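Local coordinates for acyl-coenzyme A thioesterase THEM4 (Rhodococcus sp., PDB 2OV9), which probably hydrolyses medium- and long-chain fatty acyl-CoA thioesters to free fatty acids and coenzyme A, as a member of the hotdog-fold thioesterase superfamily, at residues N59-A62 / G63-E67; G127-H130 / G131-A135; R35-V38 / D39-R43. All coordinates share one frame; numbering follows the deposited sequence.

Contact 1 of 3, residues N59-A62 / G63-E67; sequences NSIA and GHLEE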
ATOM      1  N   ASN B  59       7.965 -10.748 -18.331  1.00 35.70           N
ATOM      2  CA  ASN B  59       8.899 -11.696 -17.722  1.00 35.97           C
ATOM      3  C   ASN B  59      10.331 -11.548 -18.276  1.00 36.03           C
ATOM      4  O   ASN B  59      11.299 -11.642 -17.515  1.00 37.05           O
ATOM      5  CB  ASN B  59       8.395 -13.142 -17.890  1.00 35.86           C
ATOM      6  CG  ASN B  59       7.392 -13.564 -16.801  1.00 36.70           C
ATOM      7  OD1 ASN B  59       6.337 -14.142 -17.092  1.00 38.94           O
ATOM      8  ND2 ASN B  59       7.730 -13.297 -15.551  1.00 32.26           N
ATOM      9  N   SER B  60      10.450 -11.322 -19.590  1.00 35.62           N
ATOM     10  CA  SER B  60      11.730 -11.073 -20.256  1.00 35.97           C
ATOM     11  C   SER B  60      12.385  -9.815 -19.691  1.00 36.19           C
ATOM     12  O   SER B  60      13.590  -9.813 -19.364  1.00 35.37           O
ATOM     13  CB  SER B  60      11.546 -10.920 -21.775  1.00 36.07           C
ATOM     14  OG  SER B  60      12.789 -10.682 -22.417  1.00 38.15           O
ATOM     15  N   ILE B  61      11.592  -8.746 -19.588  1.00 36.30           N
ATOM     16  CA  ILE B  61      12.059  -7.496 -18.976  1.00 37.00           C
ATOM     17  C   ILE B  61      12.545  -7.705 -17.550  1.00 37.41           C
ATOM     18  O   ILE B  61      13.624  -7.218 -17.172  1.00 37.69           O
ATOM     19  CB  ILE B  61      10.998  -6.401 -19.003  1.00 36.62           C
ATOM     20  CG1 ILE B  61      10.768  -5.937 -20.442  1.00 37.17           C
ATOM     21  CG2 ILE B  61      11.452  -5.215 -18.140  1.00 37.67           C
ATOM     22  CD1 ILE B  61       9.475  -5.111 -20.663  1.00 38.89           C
ATOM     23  N   ALA B  62      11.768  -8.434 -16.756  1.00 37.16           N
ATOM     24  CA  ALA B  62      12.164  -8.703 -15.368  1.00 37.01           C
ATOM     25  C   ALA B  62      13.469  -9.494 -15.289  1.00 37.38           C
ATOM     26  O   ALA B  62      14.311  -9.229 -14.418  1.00 38.14           O
ATOM     27  CB  ALA B  62      11.068  -9.439 -14.651  1.00 36.72           C
ATOM     28  N   GLY B  63      13.623 -10.482 -16.171  1.00 36.71           N
ATOM     29  CA  GLY B  63      14.852 -11.280 -16.233  1.00 37.13           C
ATOM     30  C   GLY B  63      16.072 -10.406 -16.495  1.00 37.27           C
ATOM     31  O   GLY B  63      17.099 -10.544 -15.822  1.00 37.16           O
ATOM     32  N   HIS B  64      15.948  -9.493 -17.457  1.00 37.27           N
ATOM     33  CA  HIS B  64      17.007  -8.527 -17.757  1.00 37.27           C
ATOM     34  C   HIS B  64      17.377  -7.712 -16.501  1.00 37.36           C
ATOM     35  O   HIS B  64      18.553  -7.603 -16.124  1.00 37.97           O
ATOM     36  CB  HIS B  64      16.571  -7.543 -18.869  1.00 36.74           C
ATOM     37  CG  HIS B  64      17.691  -6.652 -19.320  1.00 37.54           C
ATOM     38  ND1 HIS B  64      17.891  -5.382 -18.817  1.00 39.51           N
ATOM     39  CD2 HIS B  64      18.715  -6.883 -20.175  1.00 36.33           C
ATOM     40  CE1 HIS B  64      18.991  -4.869 -19.352  1.00 36.29           C
ATOM     41  NE2 HIS B  64      19.504  -5.759 -20.180  1.00 39.40           N
ATOM     42  N   LEU B  65      16.372  -7.119 -15.874  1.00 37.13           N
ATOM     43  CA  LEU B  65      16.578  -6.306 -14.662  1.00 36.86           C
ATOM     44  C   LEU B  65      17.273  -7.082 -13.559  1.00 37.16           C
ATOM     45  O   LEU B  65      18.180  -6.564 -12.883  1.00 37.21           O
ATOM     46  CB  LEU B  65      15.252  -5.753 -14.140  1.00 34.87           C
ATOM     47  CG  LEU B  65      14.506  -4.864 -15.146  1.00 36.35           C
ATOM     48  CD1 LEU B  65      13.189  -4.351 -14.545  1.00 36.28           C
ATOM     49  CD2 LEU B  65      15.391  -3.717 -15.647  1.00 37.08           C
ATOM     50  N   GLU B  66      16.846  -8.324 -13.387  1.00 37.97           N
ATOM     51  CA  GLU B  66      17.451  -9.208 -12.388  1.00 38.95           C
ATOM     52  C   GLU B  66      18.917  -9.490 -12.679  1.00 39.21           C
ATOM     53  O   GLU B  66      19.728  -9.566 -11.768  1.00 38.81           O
ATOM     54  CB  GLU B  66      16.661 -10.512 -12.301  1.00 39.37           C
ATOM     55  CG  GLU B  66      15.309 -10.366 -11.582  1.00 38.62           C
ATOM     56  CD  GLU B  66      14.329 -11.477 -11.934  1.00 40.65           C
ATOM     57  OE1 GLU B  66      14.744 -12.472 -12.601  1.00 37.39           O
ATOM     58  OE2 GLU B  66      13.136 -11.337 -11.548  1.00 40.16           O
ATOM     59  N   GLU B  67      19.253  -9.640 -13.956  1.00 39.73           N
ATOM     60  CA  GLU B  67      20.606 -10.009 -14.334  1.00 40.67           C
ATOM     61  C   GLU B  67      21.555  -8.823 -14.313  1.00 40.80           C
ATOM     62  O   GLU B  67      22.764  -9.002 -14.428  1.00 40.62           O
ATOM     63  CB  GLU B  67      20.617 -10.694 -15.704  1.00 40.84           C
ATOM     64  CG  GLU B  67      20.007 -12.081 -15.690  1.00 43.53           C
ATOM     65  CD  GLU B  67      20.522 -12.918 -14.550  1.00 48.06           C
ATOM     66  OE1 GLU B  67      21.674 -13.393 -14.636  1.00 49.79           O
ATOM     67  OE2 GLU B  67      19.777 -13.095 -13.557  1.00 50.06           O
TER
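Four consecutive backbone bonds, from Gly-63, His-64, Leu-65 and Glu-66 back to Asn-59, Ser-60, Ile-61 and Ala-62, make this turn of helix 51-67 a regular alpha-helix in the N-terminal helical domain. The straightest of them runs from Leu-65 N to Ile-61 O, 3.0 Å long with an N-H...O angle of 171°.

Apolar contact follows the same i to i+4 spacing. Ile-61 and Leu-65 lie alongside each other and point the same way, the branch methyl CG2 of Ile-61 standing 4.1 Å from CD1 of Leu-65. Leu-65 CG lies anti to its own carbonyl carbon (chi1 -59°), which lays the side chain back over the preceding turn and brings CG to 3.2 Å from Ile-61 O. This buried ridge faces the second subunit, where Ala-40 of that subunit packs on Leu-65 and Glu-57 of that subunit on Ile-61.

Two polar side chains find partners beyond the turn. His-64 stacks its ring on that of His-68, one turn on. Glu-66 is gripped through both carboxylate oxygens by Arg-36 of the second subunit, OE2 pairing with NE and OE1 with NH2, a salt bridge that probably keeps the acid ionised. On the way there the side chain runs back along the helix: its CG passes 3.2 Å from Ala-62 O, and OE2 stops 4.2 Å from the methyl CB of Ala-62.

Contact 2 of 3, residues G127-H130 / G131-A135; sequences GHVH and GGVSA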
ATOM      1  N   GLY B 127     -14.569   3.917  -6.976  1.00 35.13           N
ATOM      2  CA  GLY B 127     -14.273   5.333  -7.171  1.00 34.51           C
ATOM      3  C   GLY B 127     -13.540   5.997  -6.023  1.00 33.54           C
ATOM      4  O   GLY B 127     -13.306   7.197  -6.073  1.00 32.75           O
ATOM      5  N   HIS B 128     -13.181   5.220  -4.995  1.00 32.47           N
ATOM      6  CA  HIS B 128     -12.591   5.763  -3.785  1.00 33.12           C
ATOM      7  C   HIS B 128     -11.346   4.997  -3.352  1.00 32.38           C
ATOM      8  O   HIS B 128     -11.130   3.843  -3.759  1.00 31.56           O
ATOM      9  CB  HIS B 128     -13.618   5.830  -2.656  1.00 32.30           C
ATOM     10  CG  HIS B 128     -14.761   6.757  -2.965  1.00 34.60           C
ATOM     11  ND1 HIS B 128     -15.796   6.410  -3.802  1.00 35.49           N
ATOM     12  CD2 HIS B 128     -14.985   8.043  -2.607  1.00 35.15           C
ATOM     13  CE1 HIS B 128     -16.628   7.430  -3.922  1.00 35.82           C
ATOM     14  NE2 HIS B 128     -16.160   8.434  -3.202  1.00 35.50           N
ATOM     15  N   VAL B 129     -10.529   5.682  -2.567  1.00 32.24           N
ATOM     16  CA  VAL B 129      -9.258   5.166  -2.106  1.00 31.87           C
ATOM     17  C   VAL B 129      -9.548   4.130  -1.045  1.00 32.53           C
ATOM     18  O   VAL B 129     -10.361   4.368  -0.137  1.00 33.75           O
ATOM     19  CB  VAL B 129      -8.425   6.300  -1.470  1.00 32.51           C
ATOM     20  CG1 VAL B 129      -7.137   5.747  -0.832  1.00 30.37           C
ATOM     21  CG2 VAL B 129      -8.097   7.377  -2.535  1.00 32.34           C
ATOM     22  N   HIS B 130      -8.888   2.987  -1.143  1.00 33.38           N
ATOM     23  CA  HIS B 130      -8.964   1.972  -0.093  1.00 33.17           C
ATOM     24  C   HIS B 130      -8.616   2.569   1.286  1.00 32.89           C
ATOM     25  O   HIS B 130      -7.580   3.222   1.447  1.00 33.14           O
ATOM     26  CB  HIS B 130      -8.008   0.846  -0.453  1.00 33.47           C
ATOM     27  CG  HIS B 130      -8.237  -0.419   0.303  1.00 34.96           C
ATOM     28  ND1 HIS B 130      -8.054  -0.516   1.665  1.00 35.64           N
ATOM     29  CD2 HIS B 130      -8.603  -1.657  -0.117  1.00 34.83           C
ATOM     30  CE1 HIS B 130      -8.316  -1.750   2.056  1.00 35.41           C
ATOM     31  NE2 HIS B 130      -8.642  -2.464   0.993  1.00 34.83           N
ATOM     32  N   GLY B 131      -9.455   2.342   2.287  1.00 32.40           N
ATOM     33  CA  GLY B 131      -9.198   2.870   3.615  1.00 32.67           C
ATOM     34  C   GLY B 131      -7.805   2.493   4.121  1.00 32.66           C
ATOM     35  O   GLY B 131      -7.155   3.273   4.824  1.00 32.66           O
ATOM     36  N   GLY B 132      -7.340   1.310   3.736  1.00 32.74           N
ATOM     37  CA  GLY B 132      -5.981   0.826   4.108  1.00 32.63           C
ATOM     38  C   GLY B 132      -4.875   1.627   3.426  1.00 33.21           C
ATOM     39  O   GLY B 132      -3.791   1.810   3.985  1.00 32.45           O
ATOM     40  N   VAL B 133      -5.130   2.079   2.195  1.00 32.77           N
ATOM     41  CA  VAL B 133      -4.147   2.896   1.490  1.00 32.94           C
ATOM     42  C   VAL B 133      -4.074   4.245   2.202  1.00 32.67           C
ATOM     43  O   VAL B 133      -2.984   4.818   2.383  1.00 32.53           O
ATOM     44  CB  VAL B 133      -4.526   3.092   0.000  1.00 32.78           C
ATOM     45  CG1 VAL B 133      -3.738   4.272  -0.643  1.00 32.92           C
ATOM     46  CG2 VAL B 133      -4.306   1.789  -0.778  1.00 32.11           C
ATOM     47  N   SER B 134      -5.232   4.778   2.595  1.00 33.09           N
ATOM     48  CA  SER B 134      -5.237   6.042   3.355  1.00 33.42           C
ATOM     49  C   SER B 134      -4.398   5.909   4.620  1.00 33.83           C
ATOM     50  O   SER B 134      -3.615   6.812   4.982  1.00 33.34           O
ATOM     51  CB  SER B 134      -6.665   6.460   3.681  1.00 33.47           C
ATOM     52  OG  SER B 134      -7.241   7.042   2.521  1.00 34.66           O
ATOM     53  N   ALA B 135      -4.543   4.768   5.282  1.00 32.98           N
ATOM     54  CA  ALA B 135      -3.771   4.488   6.492  1.00 33.33           C
ATOM     55  C   ALA B 135      -2.275   4.407   6.163  1.00 34.12           C
ATOM     56  O   ALA B 135      -1.439   4.945   6.922  1.00 32.44           O
ATOM     57  CB  ALA B 135      -4.278   3.172   7.166  1.00 32.97           C
TER
HETATM   58  O   HOH W   1      -9.805   6.239   2.683  1.00 30.35           O
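The chain runs extended through Val-129 and His-130 and then turns into helix 131-148, whose first turn is tied back by Ser-134 N giving a 3.0 Å bond to His-130 O, nearly along the C=O axis. The same carbonyl oxygen also takes a weak bond from Val-133 N, bent to 125°, so two amides share it.

The imidazole of His-130 caps the start of the helix. With CG anti to the backbone N (chi1 -164°), the ring swings forward beside the helix start, and ND1 accepts from Gly-132 N at 2.9 Å. The donor lies only 1° out of the ring plane, at the ring's edge. This is an N-cap made by histidine: a side chain accepts an amide N-H that the helix backbone leaves without a carbonyl. The helix so capped is the long one around which the antiparallel sheet of the hotdog fold wraps. A CB on Gly-132 would sit tightly against ND1, about 3.0 Å away. NE2 is hydrogen-bonded to His-140 ND1 of the second subunit, so the ring joins the helix start to the dimer interface. With an alanine here both ring nitrogens are gone, which would probably leave Gly-132 N without its cap and His-140 of the second subunit without this partner.

Beside the cap, Val-129 and Val-133 cross at about a right angle, their CG1 methyls 3.7 Å apart. His-130 CB rests 3.8 Å from CG2 of Val-133. The hydroxyl of Ser-134 passes 3.6 Å from Val-129 CG1 and binds a water at 2.7 Å from OG, which in turn gives a weak bond to Val-129 O.

Contact 3 of 3, residues R35-V38 / D39-R43; sequences RRVV and DALLR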
ATOM      1  N   ARG B  35       4.561   1.808 -13.533  1.00 33.67           N
ATOM      2  CA  ARG B  35       3.343   2.305 -12.883  1.00 33.31           C
ATOM      3  C   ARG B  35       2.213   2.381 -13.911  1.00 33.63           C
ATOM      4  O   ARG B  35       1.051   2.115 -13.600  1.00 32.61           O
ATOM      5  CB  ARG B  35       3.572   3.698 -12.269  1.00 32.73           C
ATOM      6  CG  ARG B  35       4.527   3.714 -11.077  1.00 32.24           C
ATOM      7  CD  ARG B  35       4.550   5.113 -10.372  1.00 32.12           C
ATOM      8  NE  ARG B  35       5.476   5.087  -9.251  1.00 31.61           N
ATOM      9  CZ  ARG B  35       6.725   5.526  -9.316  1.00 32.01           C
ATOM     10  NH1 ARG B  35       7.179   6.075 -10.444  1.00 35.36           N
ATOM     11  NH2 ARG B  35       7.514   5.432  -8.267  1.00 30.34           N
ATOM     12  N   ARG B  36       2.572   2.756 -15.129  1.00 33.92           N
ATOM     13  CA  ARG B  36       1.593   2.925 -16.203  1.00 35.01           C
ATOM     14  C   ARG B  36       1.021   1.555 -16.624  1.00 35.43           C
ATOM     15  O   ARG B  36      -0.173   1.430 -16.916  1.00 35.19           O
ATOM     16  CB  ARG B  36       2.265   3.644 -17.379  1.00 35.39           C
ATOM     17  CG  ARG B  36       1.358   3.956 -18.509  1.00 36.59           C
ATOM     18  CD  ARG B  36       2.141   4.408 -19.728  1.00 38.11           C
ATOM     19  NE  ARG B  36       1.259   4.500 -20.885  1.00 36.37           N
ATOM     20  CZ  ARG B  36       1.669   4.820 -22.107  1.00 39.63           C
ATOM     21  NH1 ARG B  36       2.964   5.082 -22.342  1.00 36.70           N
ATOM     22  NH2 ARG B  36       0.781   4.884 -23.099  1.00 36.86           N
ATOM     23  N   VAL B  37       1.887   0.553 -16.666  1.00 35.25           N
ATOM     24  CA  VAL B  37       1.498  -0.837 -16.927  1.00 35.62           C
ATOM     25  C   VAL B  37       0.542  -1.372 -15.829  1.00 36.27           C
ATOM     26  O   VAL B  37      -0.496  -1.981 -16.152  1.00 35.58           O
ATOM     27  CB  VAL B  37       2.745  -1.772 -17.025  1.00 36.23           C
ATOM     28  CG1 VAL B  37       2.332  -3.249 -16.979  1.00 34.85           C
ATOM     29  CG2 VAL B  37       3.584  -1.469 -18.270  1.00 35.87           C
ATOM     30  N   VAL B  38       0.921  -1.179 -14.561  1.00 35.49           N
ATOM     31  CA  VAL B  38       0.084  -1.545 -13.403  1.00 36.09           C
ATOM     32  C   VAL B  38      -1.314  -0.940 -13.512  1.00 36.20           C
ATOM     33  O   VAL B  38      -2.303  -1.651 -13.372  1.00 36.50           O
ATOM     34  CB  VAL B  38       0.738  -1.151 -12.062  1.00 36.89           C
ATOM     35  CG1 VAL B  38      -0.257  -1.319 -10.881  1.00 37.14           C
ATOM     36  CG2 VAL B  38       2.041  -1.964 -11.835  1.00 36.37           C
ATOM     37  N   ASP B  39      -1.405   0.360 -13.774  1.00 36.13           N
ATOM     38  CA  ASP B  39      -2.708   0.992 -14.005  1.00 37.06           C
ATOM     39  C   ASP B  39      -3.492   0.322 -15.159  1.00 36.95           C
ATOM     40  O   ASP B  39      -4.676  -0.018 -15.000  1.00 36.76           O
ATOM     41  CB  ASP B  39      -2.517   2.482 -14.311  1.00 37.31           C
ATOM     42  CG  ASP B  39      -3.799   3.264 -14.197  1.00 40.39           C
ATOM     43  OD1 ASP B  39      -4.121   3.747 -13.109  1.00 42.02           O
ATOM     44  OD2 ASP B  39      -4.520   3.386 -15.208  1.00 47.58           O
ATOM     45  N   ALA B  40      -2.830   0.144 -16.308  1.00 36.24           N
ATOM     46  CA  ALA B  40      -3.483  -0.336 -17.536  1.00 36.83           C
ATOM     47  C   ALA B  40      -4.039  -1.759 -17.414  1.00 35.95           C
ATOM     48  O   ALA B  40      -5.095  -2.061 -17.965  1.00 36.11           O
ATOM     49  CB  ALA B  40      -2.521  -0.242 -18.734  1.00 35.79           C
ATOM     50  N   LEU B  41      -3.312  -2.608 -16.689  1.00 36.18           N
ATOM     51  CA  LEU B  41      -3.717  -4.002 -16.435  1.00 36.54           C
ATOM     52  C   LEU B  41      -5.060  -4.082 -15.742  1.00 37.00           C
ATOM     53  O   LEU B  41      -5.835  -4.996 -15.988  1.00 36.26           O
ATOM     54  CB  LEU B  41      -2.652  -4.733 -15.588  1.00 36.73           C
ATOM     55  CG  LEU B  41      -1.408  -5.322 -16.278  1.00 35.34           C
ATOM     56  CD1 LEU B  41      -0.324  -5.759 -15.247  1.00 36.45           C
ATOM     57  CD2 LEU B  41      -1.785  -6.504 -17.145  1.00 36.17           C
ATOM     58  N   LEU B  42      -5.355  -3.114 -14.875  1.00 37.00           N
ATOM     59  CA  LEU B  42      -6.639  -3.128 -14.151  1.00 37.14           C
ATOM     60  C   LEU B  42      -7.813  -2.667 -15.012  1.00 37.91           C
ATOM     61  O   LEU B  42      -8.974  -2.903 -14.677  1.00 37.59           O
ATOM     62  CB  LEU B  42      -6.549  -2.282 -12.876  1.00 37.38           C
ATOM     63  CG  LEU B  42      -5.772  -2.942 -11.739  1.00 36.87           C
ATOM     64  CD1 LEU B  42      -5.247  -1.907 -10.769  1.00 35.42           C
ATOM     65  CD2 LEU B  42      -6.633  -3.986 -10.998  1.00 35.06           C
ATOM     66  N   ARG B  43      -7.500  -2.005 -16.114  1.00 38.17           N
ATOM     67  CA  ARG B  43      -8.514  -1.480 -17.018  1.00 38.62           C
ATOM     68  C   ARG B  43      -8.613  -2.250 -18.322  1.00 38.40           C
ATOM     69  O   ARG B  43      -9.532  -2.003 -19.104  1.00 37.91           O
ATOM     70  CB  ARG B  43      -8.201  -0.039 -17.390  1.00 39.40           C
ATOM     71  CG  ARG B  43      -8.337   0.940 -16.273  1.00 42.94           C
ATOM     72  CD  ARG B  43      -8.199   2.357 -16.811  1.00 47.66           C
ATOM     73  NE  ARG B  43      -8.902   3.317 -15.965  1.00 52.90           N
ATOM     74  CZ  ARG B  43      -8.362   3.914 -14.913  1.00 52.45           C
ATOM     75  NH1 ARG B  43      -7.112   3.642 -14.589  1.00 56.37           N
ATOM     76  NH2 ARG B  43      -9.061   4.774 -14.187  1.00 50.62           N
TER
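Val-37 and Leu-41 sit one helical turn apart and lie side by side, Val-37 CG1 4.0 Å from Leu-41 CD1, in a worked case of i to i+4 packing on an alpha-helix. A chi1 of -82° places Leu-41 CG beside its backbone N, 3.5 Å from Val-37 O.

The backbone bonds beneath keep the same spacing. Asp-39 N reaches Arg-35 O in a nearly straight bond (171°), Ala-40 N bonds to Arg-36 O, and Leu-41 N meets Val-37 O at 2.9 Å. Ala-40 sets its methyl CB 3.4 Å from Arg-36 O.

Charge pairing extends the pattern toward the C-terminal end, where Asp-39 OD2 meets Arg-43 NH1 in a 2.7 Å salt bridge; the carboxylate carbon lies at the edge of the guanidinium, in its plane. Arg-35 turns away to Asp-32 and to the backbone oxygens of Pro-94, Asn-96 and Ala-99.

Helix 26-43 has neighbours in both subunits: Asp-39 and Leu-42 touch the loop that follows strand 112-117 of their own chain, while Ala-40 and Arg-36 meet helix 51-67 of the second subunit.

Overall arrangement
Contacts 1 and 3 lie on successive helices of the N-terminal helical domain, their centres 19 Å apart and their nearest atoms about 7 Å apart within one chain. They meet instead through the dimer, where contact 3 of one subunit faces contact 1 of the other. Contact 2 belongs to the thioesterase domain and lies deeper, its centre about 13 Å from the chain's centre, against 26 Å for that of contact 1. The centre of contact 2 is 18 Å from that of contact 3 and 31 Å from that of contact 1. All three touch the second subunit.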